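Local coordinates for cell wall surface anchor family protein (Streptococcus agalactiae serogroup V, PDB 3TXA) that forms the adhesive tip of the group B streptococcal pilus and probably binds host targets through its metal-binding von Willebrand factor A domain, at residues S186-R191 / P289-H294; F262-H267 / Y302-T307; G553-F558 / R631-Y636; Y642-R647 / P667-V672. All coordinates share one frame; numbering follows the deposited sequence.

Contact 1 of 4, residues S186-R191 / P289-H294; sequences SMNNER and PKEAEH. With CD (cadmium ion), chain H; CD (cadmium ion), chain F; MG (magnesium ion), chain B.
Asn188 and Asn189 meet Glu291, Ala292 and His294 where two loops cross. Asn189 N gives a nearly straight bond (167°) to Glu291 OE2, 2.7 Å long, on the syn side of the carboxylate. Ala292 N binds Glu291 OE2 as well, from the anti side at 3.1 Å. One carboxylate oxygen thus ties a backbone NH from each loop. Asn188 works with both ends of its amide. Its CG lies anti to the backbone N (chi1 -176°), which sends the group across to the other loop. Asn188 ND2 makes weak bonds to Ala292 O at 3.1 Å and Glu293 O at 3.4 Å. Asn188 OD1 turns back and accepts from Glu190 N at 3.0 Å, a capping bond ahead of helix 191-194.

The ring contact involves the same amide. Asn188 ND2 stands 3.2 Å above the plane of the His294 ring, over its centre, with the two planes 76° apart. Glu190 brings its carboxylate to the edge of that ring.

Apolar contact is slight. Ala292 CB lies 4.2 Å from Met187 CB.

Metals gather at three places. Glu190 OE1 binds one cadmium ion, and His294 belongs to the same site with its ND1 at a longer distance. Glu293 holds a second through both carboxylate oxygens, with His267 as another ligand. Ser186 OG binds magnesium 2.1 Å away, together with Ser184, Asp337 and three waters. Asp182, Ser184 and Ser186 spell the DxSxS signature of the metal-ion-dependent adhesion site (MIDAS) of von Willebrand factor A domains.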
# COMPACT_ATOMS: atom_id res chain seq x y z
N SER A 186 11.04 12.28 12.99
CA SER A 186 11.69 12.85 11.80
C SER A 186 10.83 12.84 10.51
O SER A 186 11.15 13.53 9.57
CB SER A 186 13.09 12.25 11.57
OG SER A 186 13.06 10.94 11.04
N MET A 187 9.73 12.09 10.52
CA MET A 187 8.87 11.89 9.36
C MET A 187 7.81 12.94 9.31
O MET A 187 7.02 12.97 8.35
CB MET A 187 8.16 10.52 9.45
CG MET A 187 9.07 9.32 9.19
SD MET A 187 9.72 9.26 7.51
CE MET A 187 8.26 8.60 6.63
N ASN A 188 7.73 13.77 10.35
CA ASN A 188 6.76 14.84 10.42
C ASN A 188 6.80 15.64 9.14
O ASN A 188 7.88 15.88 8.57
CB ASN A 188 7.08 15.73 11.61
CG ASN A 188 6.06 16.82 11.82
OD1 ASN A 188 6.16 17.88 11.23
ND2 ASN A 188 5.07 16.56 12.68
N ASN A 189 5.64 16.08 8.66
CA ASN A 189 5.61 16.77 7.37
C ASN A 189 6.40 18.07 7.27
O ASN A 189 6.94 18.37 6.23
CB ASN A 189 4.18 16.93 6.90
CG ASN A 189 3.51 15.59 6.61
OD1 ASN A 189 2.36 15.38 6.99
ND2 ASN A 189 4.23 14.67 5.93
N GLU A 190 6.48 18.80 8.38
CA GLU A 190 7.30 20.00 8.51
C GLU A 190 8.75 19.77 8.16
O GLU A 190 9.37 20.63 7.57
CB GLU A 190 7.30 20.48 9.97
CG GLU A 190 6.40 21.65 10.31
CD GLU A 190 5.83 21.55 11.76
OE1 GLU A 190 6.62 21.18 12.71
OE2 GLU A 190 4.60 21.86 11.94
N ARG A 191 9.28 18.61 8.53
CA ARG A 191 10.72 18.37 8.56
C ARG A 191 11.33 18.30 7.17
O ARG A 191 10.61 18.11 6.17
CB ARG A 191 11.04 17.10 9.35
CG ARG A 191 10.54 17.08 10.76
CD ARG A 191 11.54 17.67 11.74
NE ARG A 191 11.24 17.23 13.11
CZ ARG A 191 11.93 16.31 13.82
NH1 ARG A 191 13.03 15.71 13.31
NH2 ARG A 191 11.53 15.99 15.05
N PRO A 289 -0.63 5.94 8.80
CA PRO A 289 -0.37 7.30 9.30
C PRO A 289 -0.08 8.26 8.16
O PRO A 289 0.58 7.89 7.19
CB PRO A 289 0.92 7.13 10.12
CG PRO A 289 1.60 5.96 9.50
CD PRO A 289 0.47 5.03 9.15
N LYS A 290 -0.58 9.48 8.28
CA LYS A 290 -0.33 10.51 7.28
C LYS A 290 0.50 11.66 7.88
O LYS A 290 0.81 12.63 7.20
CB LYS A 290 -1.65 11.01 6.72
CG LYS A 290 -2.43 9.98 5.95
CD LYS A 290 -1.58 9.47 4.79
CE LYS A 290 -2.26 8.30 4.09
NZ LYS A 290 -3.67 8.58 3.72
N GLU A 291 0.87 11.53 9.14
CA GLU A 291 1.64 12.54 9.81
C GLU A 291 2.37 11.89 10.99
O GLU A 291 1.99 10.83 11.46
CB GLU A 291 0.68 13.64 10.32
CG GLU A 291 1.35 14.83 11.13
CD GLU A 291 2.32 15.73 10.31
OE1 GLU A 291 1.91 16.85 9.91
OE2 GLU A 291 3.49 15.34 10.09
N ALA A 292 3.41 12.54 11.49
CA ALA A 292 4.03 12.07 12.73
C ALA A 292 3.84 13.12 13.83
O ALA A 292 3.25 14.16 13.57
CB ALA A 292 5.48 11.75 12.51
N GLU A 293 4.30 12.84 15.04
CA GLU A 293 4.13 13.76 16.14
C GLU A 293 5.02 15.03 16.04
O GLU A 293 6.12 15.00 15.46
CB GLU A 293 4.29 13.04 17.49
CG GLU A 293 3.32 11.88 17.77
CD GLU A 293 1.82 12.22 17.89
OE1 GLU A 293 1.29 13.20 17.38
OE2 GLU A 293 1.08 11.44 18.49
N HIS A 294 4.50 16.16 16.57
CA HIS A 294 5.21 17.47 16.63
C HIS A 294 5.72 17.58 18.04
O HIS A 294 4.98 17.23 18.98
CB HIS A 294 4.26 18.68 16.42
CG HIS A 294 3.63 18.76 15.06
ND1 HIS A 294 4.21 19.47 14.01
CD2 HIS A 294 2.47 18.25 14.57
CE1 HIS A 294 3.44 19.37 12.93
NE2 HIS A 294 2.37 18.63 13.24
CD CD H . 6.02 21.30 15.19
CD CD F . -0.64 12.16 17.79
MG MG B . 13.22 9.11 11.97
O HOH W 1 13.89 9.79 13.67
O HOH W 2 14.93 9.48 10.89
O HOH W 3 13.92 7.22 11.29
O HOH W 4 -0.25 12.72 15.74
O HOH W 5 -1.48 11.74 19.61

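Contact 2 of 4, residues F262-H267 / Y302-T307; sequences FTATTH and YQFGAT. With CD (cadmium ion), chain F.
Phe262 and Ala264, on an edge strand of the small three-stranded antiparallel sheet of the von Willebrand factor A region, pack against Gln303 and Phe304. The latter two sit in the loop that runs on to Thr307, a magnesium-binding residue in another structure of this protein. No hydrogen bond joins the two segments. The contact is made of rings and carbon atoms.

Gln303 lies over the Phe262 ring. Its CG sits 3.6 Å from the centroid of the Phe262 ring and only 2° off the ring normal, a CH-pi contact over the middle of one face. The bend at chi2 (-57°) carries the Gln303 amide away from the ring centre, out past the rim at CE2 and CZ.

Phe304 points its far end at the strand. Its CE2 touches Ala264 CB at 3.9 Å and Phe262 CB at 4.1 Å. Its CZ comes to 3.6 Å from Phe262 O and 3.7 Å from Ala264 N. The end of the ring therefore rests against both the backbone and the methyl group. Thr263 CA lies at the ring edge, near its plane.

His267 follows the strand and binds cadmium through NE2 at 2.2 Å. Two waters and Glu293 also hold this ion.

Trp255 meets the Phe262 ring edge-to-face, and Lys259 makes a cation-pi contact with it. Strand 234-242 pairs with strand 261-265 and touches Phe304 through Ala235 and Val237. Beyond the loop, the chain enters helix 309-323.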
# COMPACT_ATOMS: atom_id res chain seq x y z
N PHE A 262 7.86 7.20 30.14
CA PHE A 262 6.55 7.66 29.69
C PHE A 262 5.66 6.47 29.34
O PHE A 262 6.16 5.44 28.88
CB PHE A 262 6.67 8.62 28.52
CG PHE A 262 7.35 9.90 28.86
CD1 PHE A 262 6.60 11.08 29.00
CD2 PHE A 262 8.73 9.95 29.01
CE1 PHE A 262 7.23 12.27 29.32
CE2 PHE A 262 9.38 11.15 29.31
CZ PHE A 262 8.63 12.32 29.48
N THR A 263 4.36 6.61 29.57
CA THR A 263 3.37 5.59 29.24
C THR A 263 2.18 6.23 28.52
O THR A 263 1.56 7.16 29.04
CB THR A 263 2.94 4.83 30.49
OG1 THR A 263 4.11 4.25 31.05
CG2 THR A 263 1.93 3.73 30.18
N ALA A 264 1.90 5.75 27.32
CA ALA A 264 0.81 6.29 26.53
C ALA A 264 0.18 5.21 25.67
O ALA A 264 0.78 4.18 25.41
CB ALA A 264 1.29 7.39 25.69
N THR A 265 -1.08 5.43 25.30
CA THR A 265 -1.72 4.67 24.25
C THR A 265 -1.24 5.23 22.92
O THR A 265 -1.20 6.43 22.73
CB THR A 265 -3.21 4.73 24.43
OG1 THR A 265 -3.49 4.23 25.75
CG2 THR A 265 -3.95 3.86 23.37
N THR A 266 -0.78 4.35 22.04
CA THR A 266 -0.22 4.73 20.78
C THR A 266 -1.38 4.86 19.81
O THR A 266 -2.45 4.29 20.02
CB THR A 266 0.79 3.61 20.29
OG1 THR A 266 0.13 2.32 20.22
CG2 THR A 266 1.96 3.51 21.26
N HIS A 267 -1.19 5.61 18.73
CA HIS A 267 -2.16 5.58 17.68
C HIS A 267 -2.27 4.13 17.07
O HIS A 267 -1.26 3.41 16.96
CB HIS A 267 -1.78 6.59 16.61
CG HIS A 267 -1.87 8.02 17.06
ND1 HIS A 267 -2.99 8.53 17.69
CD2 HIS A 267 -1.01 9.07 16.92
CE1 HIS A 267 -2.80 9.82 17.93
NE2 HIS A 267 -1.61 10.17 17.47
N TYR A 302 5.37 12.12 21.69
CA TYR A 302 6.56 12.57 20.97
C TYR A 302 7.77 11.81 21.48
O TYR A 302 8.75 11.70 20.76
CB TYR A 302 6.76 14.10 21.05
CG TYR A 302 7.97 14.63 20.34
CD1 TYR A 302 7.94 14.92 18.99
CD2 TYR A 302 9.15 14.86 21.04
CE1 TYR A 302 9.05 15.42 18.32
CE2 TYR A 302 10.31 15.37 20.38
CZ TYR A 302 10.23 15.65 19.03
OH TYR A 302 11.35 16.13 18.39
N GLN A 303 7.67 11.32 22.72
CA GLN A 303 8.72 10.52 23.36
C GLN A 303 8.87 9.08 22.79
O GLN A 303 9.84 8.38 23.11
CB GLN A 303 8.50 10.41 24.87
CG GLN A 303 8.27 11.72 25.65
CD GLN A 303 9.38 12.76 25.51
OE1 GLN A 303 9.11 13.91 25.16
NE2 GLN A 303 10.62 12.37 25.79
N PHE A 304 7.90 8.67 21.97
CA PHE A 304 7.85 7.35 21.35
C PHE A 304 8.20 7.44 19.88
O PHE A 304 7.85 6.54 19.13
CB PHE A 304 6.44 6.76 21.43
CG PHE A 304 5.97 6.46 22.84
CD1 PHE A 304 5.88 5.15 23.29
CD2 PHE A 304 5.59 7.49 23.69
CE1 PHE A 304 5.44 4.87 24.58
CE2 PHE A 304 5.17 7.21 24.98
CZ PHE A 304 5.09 5.91 25.43
N GLY A 305 8.86 8.51 19.46
CA GLY A 305 9.07 8.76 18.05
C GLY A 305 10.46 8.48 17.52
O GLY A 305 10.88 9.09 16.55
N ALA A 306 11.18 7.57 18.17
CA ALA A 306 12.52 7.17 17.77
C ALA A 306 12.44 6.00 16.75
O ALA A 306 11.35 5.65 16.32
CB ALA A 306 13.25 6.74 19.00
N THR A 307 13.57 5.38 16.38
CA THR A 307 13.56 4.26 15.43
C THR A 307 14.03 2.87 15.97
O THR A 307 15.24 2.61 16.10
CB THR A 307 14.39 4.63 14.26
OG1 THR A 307 13.96 5.90 13.78
CG2 THR A 307 14.20 3.60 13.15
CD CD F . -0.64 12.16 17.79
O HOH W 4 -0.25 12.72 15.74
O HOH W 5 -1.48 11.74 19.61

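Contact 3 of 4, residues G553-F558 / R631-Y636; sequences GEMIEF and RLKDNY
Glu557 and Arg631 are paired by both backbone and side chain. Glu557 N donates to Arg631 O at 2.8 Å, and Arg631 N returns a bond to Glu557 O at 2.9 Å. A third backbone bond, Lys633 N to Met555 O, is also 2.8 Å long and almost straight (175°).

Above the backbone pair, Glu557 OE1 lies 3.1 Å from Arg631 NH2. The oxygen sits over a face of the guanidinium group, and the two flat groups are 72° apart. No N-H points at it, so the salt bridge rests on charge alone. Two other nitrogens of Arg631 point elsewhere: a bend at chi3 (77°) turns NE and NH1 back onto Leu632 O, which both grip, at 3.1 and 3.2 Å. Asp634 adds a second carboxylate near NH1 and completes a salt-bridge network. Glu557 OE2 accepts a hydrogen bond from Gln559 NE2.

Further out, Met555 curls over the chain beyond the strand. Its CE touches Lys633 CB at 3.8 Å, its CG meets Tyr636 CB, and its SD lies near Asn635 O. The aliphatic part of Lys633 runs past the Met555 carbonyl. On the other face of the sheet from Glu557 and Arg631, Ile556 and Leu632 pack on Ile669.

The order is that of antiparallel strands: Glu557 and Arg631 form a hydrogen-bonded pair, Ile556 and Leu632 a non-hydrogen-bonded one. A type I turn, Gly553 to Ile556, leads into strand 556-558. Strand 556-558 is here joined antiparallel to the end of strand 623-632, a pairing within the tip pilin Ig-like domain.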
# COMPACT_ATOMS: atom_id res chain seq x y z
N GLY A 553 -31.05 -6.71 -34.98
CA GLY A 553 -32.13 -7.71 -34.89
C GLY A 553 -33.02 -7.73 -36.12
O GLY A 553 -33.04 -6.76 -36.90
N GLU A 554 -33.75 -8.82 -36.32
CA GLU A 554 -34.47 -9.04 -37.58
C GLU A 554 -35.38 -7.89 -38.03
O GLU A 554 -35.44 -7.57 -39.22
CB GLU A 554 -35.22 -10.38 -37.59
CG GLU A 554 -34.33 -11.57 -37.97
CD GLU A 554 -33.28 -11.22 -39.06
OE1 GLU A 554 -33.65 -10.60 -40.09
OE2 GLU A 554 -32.09 -11.57 -38.87
N MET A 555 -36.07 -7.27 -37.09
CA MET A 555 -36.96 -6.17 -37.47
C MET A 555 -36.31 -4.80 -37.30
O MET A 555 -37.00 -3.79 -37.15
CB MET A 555 -38.29 -6.24 -36.71
CG MET A 555 -39.44 -5.70 -37.54
SD MET A 555 -40.19 -6.87 -38.72
CE MET A 555 -39.14 -6.85 -40.19
N ILE A 556 -34.98 -4.76 -37.33
CA ILE A 556 -34.27 -3.52 -37.03
C ILE A 556 -33.46 -3.03 -38.21
O ILE A 556 -32.81 -3.81 -38.91
CB ILE A 556 -33.40 -3.63 -35.78
CG1 ILE A 556 -34.21 -4.17 -34.60
CG2 ILE A 556 -32.83 -2.26 -35.43
CD1 ILE A 556 -35.15 -3.19 -33.99
N GLU A 557 -33.54 -1.71 -38.40
CA GLU A 557 -32.87 -0.99 -39.47
C GLU A 557 -31.84 -0.09 -38.79
O GLU A 557 -32.18 0.74 -37.96
CB GLU A 557 -33.90 -0.17 -40.25
CG GLU A 557 -33.42 0.61 -41.51
CD GLU A 557 -34.51 1.55 -42.08
OE1 GLU A 557 -35.56 1.06 -42.53
OE2 GLU A 557 -34.34 2.80 -42.07
N PHE A 558 -30.56 -0.29 -39.13
CA PHE A 558 -29.53 0.60 -38.66
C PHE A 558 -29.79 1.91 -39.39
O PHE A 558 -30.14 1.88 -40.57
CB PHE A 558 -28.15 0.04 -38.97
CG PHE A 558 -27.01 0.86 -38.40
CD1 PHE A 558 -26.54 0.62 -37.13
CD2 PHE A 558 -26.39 1.85 -39.16
CE1 PHE A 558 -25.49 1.37 -36.63
CE2 PHE A 558 -25.35 2.61 -38.65
CZ PHE A 558 -24.91 2.37 -37.40
N ARG A 631 -34.04 2.17 -36.28
CA ARG A 631 -35.47 2.32 -36.55
C ARG A 631 -36.08 0.94 -36.69
O ARG A 631 -35.47 0.03 -37.27
CB ARG A 631 -35.70 3.10 -37.85
CG ARG A 631 -36.99 3.95 -37.89
CD ARG A 631 -37.51 4.10 -39.30
NE ARG A 631 -38.19 2.86 -39.72
CZ ARG A 631 -38.30 2.43 -40.98
NH1 ARG A 631 -38.94 1.28 -41.24
NH2 ARG A 631 -37.78 3.13 -41.98
N LEU A 632 -37.29 0.78 -36.15
CA LEU A 632 -38.02 -0.47 -36.29
C LEU A 632 -38.59 -0.57 -37.69
O LEU A 632 -39.26 0.35 -38.16
CB LEU A 632 -39.11 -0.55 -35.23
CG LEU A 632 -40.05 -1.75 -35.30
CD1 LEU A 632 -39.99 -2.60 -34.04
CD2 LEU A 632 -41.45 -1.23 -35.57
N LYS A 633 -38.31 -1.68 -38.36
CA LYS A 633 -38.70 -1.87 -39.76
C LYS A 633 -40.21 -1.83 -39.94
O LYS A 633 -40.95 -2.15 -39.00
CB LYS A 633 -38.13 -3.19 -40.27
CG LYS A 633 -36.64 -3.17 -40.48
CD LYS A 633 -36.19 -4.42 -41.19
CE LYS A 633 -35.08 -4.11 -42.17
NZ LYS A 633 -34.46 -5.37 -42.64
N ASP A 634 -40.67 -1.45 -41.14
CA ASP A 634 -42.12 -1.32 -41.43
C ASP A 634 -42.96 -2.61 -41.28
O ASP A 634 -44.13 -2.55 -40.87
CB ASP A 634 -42.36 -0.69 -42.83
CG ASP A 634 -41.83 0.74 -42.94
OD1 ASP A 634 -42.21 1.61 -42.12
OD2 ASP A 634 -41.03 0.98 -43.88
N ASN A 635 -42.36 -3.77 -41.59
CA ASN A 635 -43.07 -5.05 -41.67
C ASN A 635 -43.40 -5.73 -40.33
O ASN A 635 -43.58 -6.94 -40.29
CB ASN A 635 -42.29 -6.02 -42.57
CG ASN A 635 -42.68 -5.89 -44.06
OD1 ASN A 635 -43.85 -5.68 -44.40
ND2 ASN A 635 -41.69 -6.04 -44.95
N TYR A 636 -43.49 -4.96 -39.25
CA TYR A 636 -43.61 -5.53 -37.91
C TYR A 636 -44.99 -6.06 -37.51
O TYR A 636 -46.01 -5.68 -38.10
CB TYR A 636 -43.16 -4.50 -36.88
CG TYR A 636 -44.06 -3.30 -36.73
CD1 TYR A 636 -44.85 -3.15 -35.59
CD2 TYR A 636 -44.11 -2.31 -37.70
CE1 TYR A 636 -45.68 -2.04 -35.43
CE2 TYR A 636 -44.94 -1.18 -37.56
CZ TYR A 636 -45.72 -1.06 -36.41
OH TYR A 636 -46.54 0.03 -36.24

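Contact 4 of 4, residues Y642-R647 / P667-V672; sequences YNTNNR and PKIRDV
Lys668 stretches its side chain alongside Asn643, and the two point the same way. Lys668 CB starts over the neighbouring backbone, 3.4 Å from Tyr642 O. Next, CG of Lys668 comes to 3.3 Å from Asn643 OD1. The chain is extended beyond CG, so the carbons that follow pass along the same oxygen. CD keeps close to it, and Lys668 CE is 3.2 Å from Asn643 OD1. At the tip, Lys668 NZ is 3.5 Å from Asn643 OD1, but the angle is too poor for a hydrogen bond. The amide oxygen thus meets the flank of the lysine.

The backbones below are antiparallel. Tyr642 and Ile669 form a hydrogen-bonded pair, with Tyr642 N to Ile669 O and Ile669 N to Tyr642 O both at 2.7 Å. Asn643 and Lys668 form the non-hydrogen-bonded pair beside it. Thr644 N extends the ladder to Pro667 O at 3.1 Å. This is the edge of a five-stranded antiparallel sheet that the Ig-like region builds with N-terminal strands: strand 642-643 is outermost, and strand 668-669 pairs on its other side with strand 121-124. Next to the pairing, Asn645 CG is joined covalently to Lys141 NZ, an intramolecular isopeptide bond of the kind known from Gram-positive pilins. It ties this segment to strand 137-146.

The side chains of Thr644 and Pro667 cross at about a right angle. Thr644 OG1 lies 3.3 Å from Pro667 CG, and its CG2 leans on the Pro667 carbonyl. Ile669, on the side away from Lys668, packs with Ile143 and Ala121.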
# COMPACT_ATOMS: atom_id res chain seq x y z
N TYR A 642 -39.99 -6.69 -30.31
CA TYR A 642 -38.90 -7.17 -31.14
C TYR A 642 -37.57 -6.78 -30.50
O TYR A 642 -37.45 -5.67 -29.95
CB TYR A 642 -39.00 -6.56 -32.55
CG TYR A 642 -39.94 -7.29 -33.49
CD1 TYR A 642 -41.23 -6.81 -33.73
CD2 TYR A 642 -39.53 -8.46 -34.16
CE1 TYR A 642 -42.10 -7.47 -34.62
CE2 TYR A 642 -40.39 -9.13 -35.04
CZ TYR A 642 -41.67 -8.63 -35.26
OH TYR A 642 -42.51 -9.29 -36.13
N ASN A 643 -36.61 -7.70 -30.57
CA ASN A 643 -35.22 -7.48 -30.14
C ASN A 643 -34.51 -6.41 -30.97
O ASN A 643 -34.73 -6.34 -32.18
CB ASN A 643 -34.45 -8.79 -30.29
CG ASN A 643 -34.41 -9.61 -29.03
OD1 ASN A 643 -34.91 -9.19 -27.98
ND2 ASN A 643 -33.78 -10.78 -29.11
N THR A 644 -33.66 -5.60 -30.34
CA THR A 644 -32.95 -4.56 -31.09
C THR A 644 -31.69 -5.08 -31.77
O THR A 644 -31.29 -4.57 -32.81
CB THR A 644 -32.56 -3.33 -30.24
OG1 THR A 644 -31.55 -3.70 -29.29
CG2 THR A 644 -33.77 -2.72 -29.54
N ASN A 645 -31.06 -6.08 -31.17
CA ASN A 645 -29.89 -6.72 -31.78
C ASN A 645 -30.02 -8.23 -31.79
O ASN A 645 -30.69 -8.79 -30.94
CB ASN A 645 -28.59 -6.34 -31.04
CG ASN A 645 -28.73 -5.11 -30.16
OD1 ASN A 645 -29.43 -4.15 -30.48
N ASN A 646 -29.37 -8.88 -32.75
CA ASN A 646 -29.10 -10.32 -32.65
C ASN A 646 -28.05 -10.51 -31.55
O ASN A 646 -27.77 -9.56 -30.82
CB ASN A 646 -28.57 -10.88 -33.97
CG ASN A 646 -29.69 -11.25 -34.95
OD1 ASN A 646 -30.87 -11.25 -34.62
ND2 ASN A 646 -29.29 -11.58 -36.17
N ARG A 647 -27.46 -11.70 -31.44
CA ARG A 647 -26.50 -11.93 -30.36
C ARG A 647 -25.31 -10.93 -30.44
O ARG A 647 -24.54 -10.92 -31.42
CB ARG A 647 -26.04 -13.40 -30.32
CG ARG A 647 -25.06 -13.73 -29.18
CD ARG A 647 -25.05 -15.22 -28.83
NE ARG A 647 -24.14 -15.57 -27.73
CZ ARG A 647 -23.02 -16.29 -27.87
NH1 ARG A 647 -22.27 -16.56 -26.82
NH2 ARG A 647 -22.65 -16.73 -29.07
N PRO A 667 -31.83 -4.68 -25.47
CA PRO A 667 -33.15 -4.06 -25.35
C PRO A 667 -34.15 -4.59 -26.38
O PRO A 667 -33.78 -5.36 -27.27
CB PRO A 667 -32.89 -2.57 -25.60
CG PRO A 667 -31.58 -2.50 -26.19
CD PRO A 667 -30.79 -3.65 -25.68
N LYS A 668 -35.41 -4.19 -26.23
CA LYS A 668 -36.49 -4.64 -27.12
C LYS A 668 -37.44 -3.48 -27.36
O LYS A 668 -37.63 -2.65 -26.46
CB LYS A 668 -37.26 -5.82 -26.52
CG LYS A 668 -36.43 -7.02 -26.06
CD LYS A 668 -37.28 -8.27 -25.83
CE LYS A 668 -36.42 -9.36 -25.21
NZ LYS A 668 -36.85 -10.75 -25.56
N ILE A 669 -38.04 -3.42 -28.55
CA ILE A 669 -39.01 -2.37 -28.90
C ILE A 669 -40.23 -2.93 -29.62
O ILE A 669 -40.15 -4.00 -30.23
CB ILE A 669 -38.39 -1.28 -29.80
CG1 ILE A 669 -37.64 -1.90 -30.97
CG2 ILE A 669 -37.47 -0.37 -29.00
CD1 ILE A 669 -37.28 -0.92 -32.02
N ARG A 670 -41.35 -2.19 -29.55
CA ARG A 670 -42.60 -2.54 -30.26
C ARG A 670 -43.52 -1.34 -30.52
O ARG A 670 -43.55 -0.42 -29.70
CB ARG A 670 -43.39 -3.62 -29.51
CG ARG A 670 -44.00 -3.19 -28.19
CD ARG A 670 -45.34 -3.90 -27.99
NE ARG A 670 -45.73 -4.08 -26.59
CZ ARG A 670 -46.15 -3.11 -25.77
NH1 ARG A 670 -46.47 -3.39 -24.52
NH2 ARG A 670 -46.22 -1.85 -26.20
N ASP A 671 -44.27 -1.38 -31.63
CA ASP A 671 -45.30 -0.36 -31.95
C ASP A 671 -46.57 -0.99 -32.55
O ASP A 671 -46.61 -2.21 -32.81
CB ASP A 671 -44.76 0.75 -32.89
CG ASP A 671 -45.75 1.93 -33.10
OD1 ASP A 671 -46.21 2.13 -34.24
OD2 ASP A 671 -46.07 2.66 -32.13
N VAL A 672 -47.59 -0.13 -32.74
CA VAL A 672 -48.90 -0.44 -33.38
C VAL A 672 -49.29 0.68 -34.35
O VAL A 672 -50.26 0.57 -35.10
CB VAL A 672 -50.04 -0.59 -32.33
CG1 VAL A 672 -49.89 -1.88 -31.55
CG2 VAL A 672 -50.07 0.62 -31.39

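In the fold
The four contacts fall into two groups at opposite sides of the chain's centre. Contacts 1 and 2 lie in the von Willebrand factor A region, centres 13 Å apart. Their segments alternate along the chain, and they share a cadmium ion held by Glu293 and His267. Contacts 3 and 4 come later, in the Ig-like domain, centres 8 Å apart. Strand 623-632 of contact 3 is followed by strand 642-643 of contact 4, in a different sheet. They touch through Gly553 and Thr644. Contacts 1 and 3 are about 67 Å apart between centres. The metal-binding site at contact 1 is thus far from contacts 3 and 4, where an isopeptide bond from Asn645 of contact 4 crosslinks the fold.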